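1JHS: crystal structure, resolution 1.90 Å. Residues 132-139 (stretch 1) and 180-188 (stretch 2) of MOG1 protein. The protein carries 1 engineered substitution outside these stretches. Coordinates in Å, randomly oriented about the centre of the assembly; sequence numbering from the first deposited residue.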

# COMPACT_ATOMS: atom_id res chain seq x y z
N ARG A 132 11.63 7.11 1.48
CA ARG A 132 12.15 8.12 2.39
C ARG A 132 12.64 9.37 1.66
O ARG A 132 13.60 9.30 0.89
N LEU A 133 11.96 10.50 1.87
CA LEU A 133 12.38 11.77 1.27
C LEU A 133 13.13 12.52 2.38
O LEU A 133 12.64 13.50 2.95
N THR A 134 14.32 11.99 2.69
CA THR A 134 15.19 12.50 3.74
C THR A 134 15.43 14.01 3.66
O THR A 134 15.43 14.70 4.69
N GLN A 135 15.58 14.49 2.44
CA GLN A 135 15.81 15.90 2.13
C GLN A 135 14.67 16.80 2.62
O GLN A 135 14.86 18.00 2.84
N PHE A 136 13.48 16.23 2.77
CA PHE A 136 12.30 16.98 3.20
C PHE A 136 11.69 16.44 4.49
O PHE A 136 10.54 16.75 4.81
N ASP A 137 12.46 15.63 5.21
CA ASP A 137 12.03 15.05 6.48
C ASP A 137 10.64 14.44 6.32
O ASP A 137 9.77 14.62 7.16
N THR A 138 10.45 13.74 5.21
CA THR A 138 9.17 13.11 4.96
C THR A 138 9.35 11.64 4.62
O THR A 138 10.21 11.30 3.81
N ASP A 139 8.55 10.78 5.25
CA ASP A 139 8.55 9.35 4.96
C ASP A 139 7.22 9.13 4.22
O ASP A 139 6.14 9.34 4.80
N HIS A 180 7.48 10.18 -8.38
CA HIS A 180 8.33 11.34 -8.68
C HIS A 180 7.84 12.64 -8.06
O HIS A 180 6.65 12.98 -8.14
N VAL A 181 8.76 13.37 -7.44
CA VAL A 181 8.40 14.66 -6.86
C VAL A 181 8.60 15.66 -8.00
O VAL A 181 9.71 15.82 -8.51
N VAL A 182 7.51 16.29 -8.40
CA VAL A 182 7.52 17.27 -9.49
C VAL A 182 7.76 18.68 -8.97
O VAL A 182 8.53 19.44 -9.55
N ASP A 183 7.10 19.01 -7.86
CA ASP A 183 7.19 20.33 -7.25
C ASP A 183 7.57 20.24 -5.78
O ASP A 183 6.74 19.90 -4.92
N THR A 184 8.82 20.55 -5.47
CA THR A 184 9.30 20.48 -4.10
C THR A 184 8.65 21.48 -3.13
O THR A 184 8.77 21.32 -1.91
N SER A 185 7.97 22.49 -3.65
CA SER A 185 7.32 23.48 -2.78
C SER A 185 6.26 22.83 -1.93
O SER A 185 5.78 23.42 -0.96
N LEU A 186 5.87 21.60 -2.28
CA LEU A 186 4.89 20.88 -1.49
C LEU A 186 5.46 20.70 -0.08
O LEU A 186 4.70 20.60 0.89
N PHE A 187 6.79 20.64 0.03
CA PHE A 187 7.43 20.43 1.32
C PHE A 187 8.03 21.69 1.92
O PHE A 187 8.82 21.62 2.87
N ALA A 188 7.64 22.84 1.35
CA ALA A 188 8.09 24.18 1.75
C ALA A 188 9.29 24.15 2.68
O ALA A 188 9.24 24.83 3.73
OXT ALA A 188 10.28 23.46 2.33

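The contact between these two stretches of MOG1 is a small apolar patch built around a pair of phenylalanines, with no hydrogen bond crossing it, and it illustrates how apolar side chains can pack two segments together without a hydrogen bond between them. Phe 136 and Phe 187 both point toward the opposing stretch, each with chi1 in the m well. Their planes lie 15° apart and their centroids 4.8 Å, but the rings are slid so that they barely overlap; Phe 187 CD1 sits over one face of Phe 136, 3.6 Å from Phe 136 CD1.

Aliphatic groups extend the patch. Leu 133, with chi1 m and chi2 t, brings CD1 to 3.7 Å from Phe 187 CZ and to 4.0 Å from CG2 of Val 181, a t rotamer. Thr 184, in the p rotamer, places its methyl CG2 3.6 Å from Phe 136 CZ.

Thr 138 (m) shows how a polar atom can be accommodated near a ring: its OG1 approaches Phe 187 CD2 at 3.6 Å while donating a 2.9 Å hydrogen bond to Phe 136 O. Outside the contact, Arg 132 NE and Asp 139 OD1 form a 3.0 Å salt bridge within the first stretch; neither residue touches the other stretch.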

# COMPACT_ATOMS: atom_id res chain seq x y z
CB ARG A 132 13.30 7.52 3.21
CG ARG A 132 13.00 6.10 3.75
CD ARG A 132 13.83 5.80 5.00
NE ARG A 132 13.28 6.49 6.17
CZ ARG A 132 13.85 6.51 7.37
NH1 ARG A 132 15.01 5.90 7.58
NH2 ARG A 132 13.23 7.12 8.38
CB LEU A 133 11.18 12.56 0.80
CG LEU A 133 10.36 11.85 -0.29
CD1 LEU A 133 9.21 12.77 -0.72
CD2 LEU A 133 11.25 11.51 -1.51
CB THR A 134 16.52 11.73 3.69
OG1 THR A 134 16.22 10.32 3.70
CG2 THR A 134 17.39 12.08 4.86
CB GLN A 135 15.95 16.04 0.61
CG GLN A 135 16.22 17.43 0.12
CD GLN A 135 16.47 17.52 -1.38
OE1 GLN A 135 16.99 18.54 -1.86
NE2 GLN A 135 16.09 16.48 -2.14
CB PHE A 136 11.24 16.97 2.11
CG PHE A 136 11.74 17.44 0.78
CD1 PHE A 136 11.81 16.57 -0.29
CD2 PHE A 136 12.19 18.74 0.61
CE1 PHE A 136 12.32 16.97 -1.52
CE2 PHE A 136 12.72 19.17 -0.62
CZ PHE A 136 12.78 18.28 -1.69
CB ASP A 137 11.96 16.13 7.54
CG ASP A 137 12.60 15.71 8.80
OD1 ASP A 137 13.86 15.60 8.84
OD2 ASP A 137 11.82 15.44 9.75
CB THR A 138 8.45 13.81 3.79
OG1 THR A 138 8.19 15.18 4.15
CG2 THR A 138 7.15 13.11 3.45
CB ASP A 139 8.53 8.50 6.25
CG ASP A 139 9.94 8.08 6.69
OD1 ASP A 139 10.89 8.26 5.88
OD2 ASP A 139 10.08 7.54 7.83
CB HIS A 180 8.44 11.53 -10.21
CG HIS A 180 9.22 10.47 -10.90
ND1 HIS A 180 10.53 10.16 -10.57
CD2 HIS A 180 8.90 9.64 -11.93
CE1 HIS A 180 10.97 9.20 -11.36
NE2 HIS A 180 10.00 8.86 -12.20
CB VAL A 181 9.29 15.04 -5.65
CG1 VAL A 181 8.83 16.38 -5.09
CG2 VAL A 181 9.19 13.96 -4.56
CB VAL A 182 6.17 17.25 -10.25
CG1 VAL A 182 6.09 18.40 -11.25
CG2 VAL A 182 6.00 15.92 -10.96
CB ASP A 183 5.84 21.05 -7.43
CG ASP A 183 5.77 22.39 -6.71
OD1 ASP A 183 6.82 22.91 -6.26
OD2 ASP A 183 4.65 22.94 -6.59
CB THR A 184 10.82 20.69 -4.04
OG1 THR A 184 11.14 21.96 -4.61
CG2 THR A 184 11.52 19.60 -4.82
CB SER A 185 6.72 24.63 -3.60
OG SER A 185 5.73 24.18 -4.51
CB LEU A 186 4.62 19.49 -2.09
CG LEU A 186 3.75 18.50 -1.31
CD1 LEU A 186 2.29 18.96 -1.30
CD2 LEU A 186 3.85 17.11 -1.94
CB PHE A 187 8.53 19.35 1.20
CG PHE A 187 8.05 18.08 0.58
CD1 PHE A 187 8.39 17.76 -0.73
CD2 PHE A 187 7.21 17.22 1.29
CE1 PHE A 187 7.91 16.60 -1.33
CE2 PHE A 187 6.72 16.05 0.70
CZ PHE A 187 7.07 15.74 -0.61
CB ALA A 188 6.95 24.93 2.41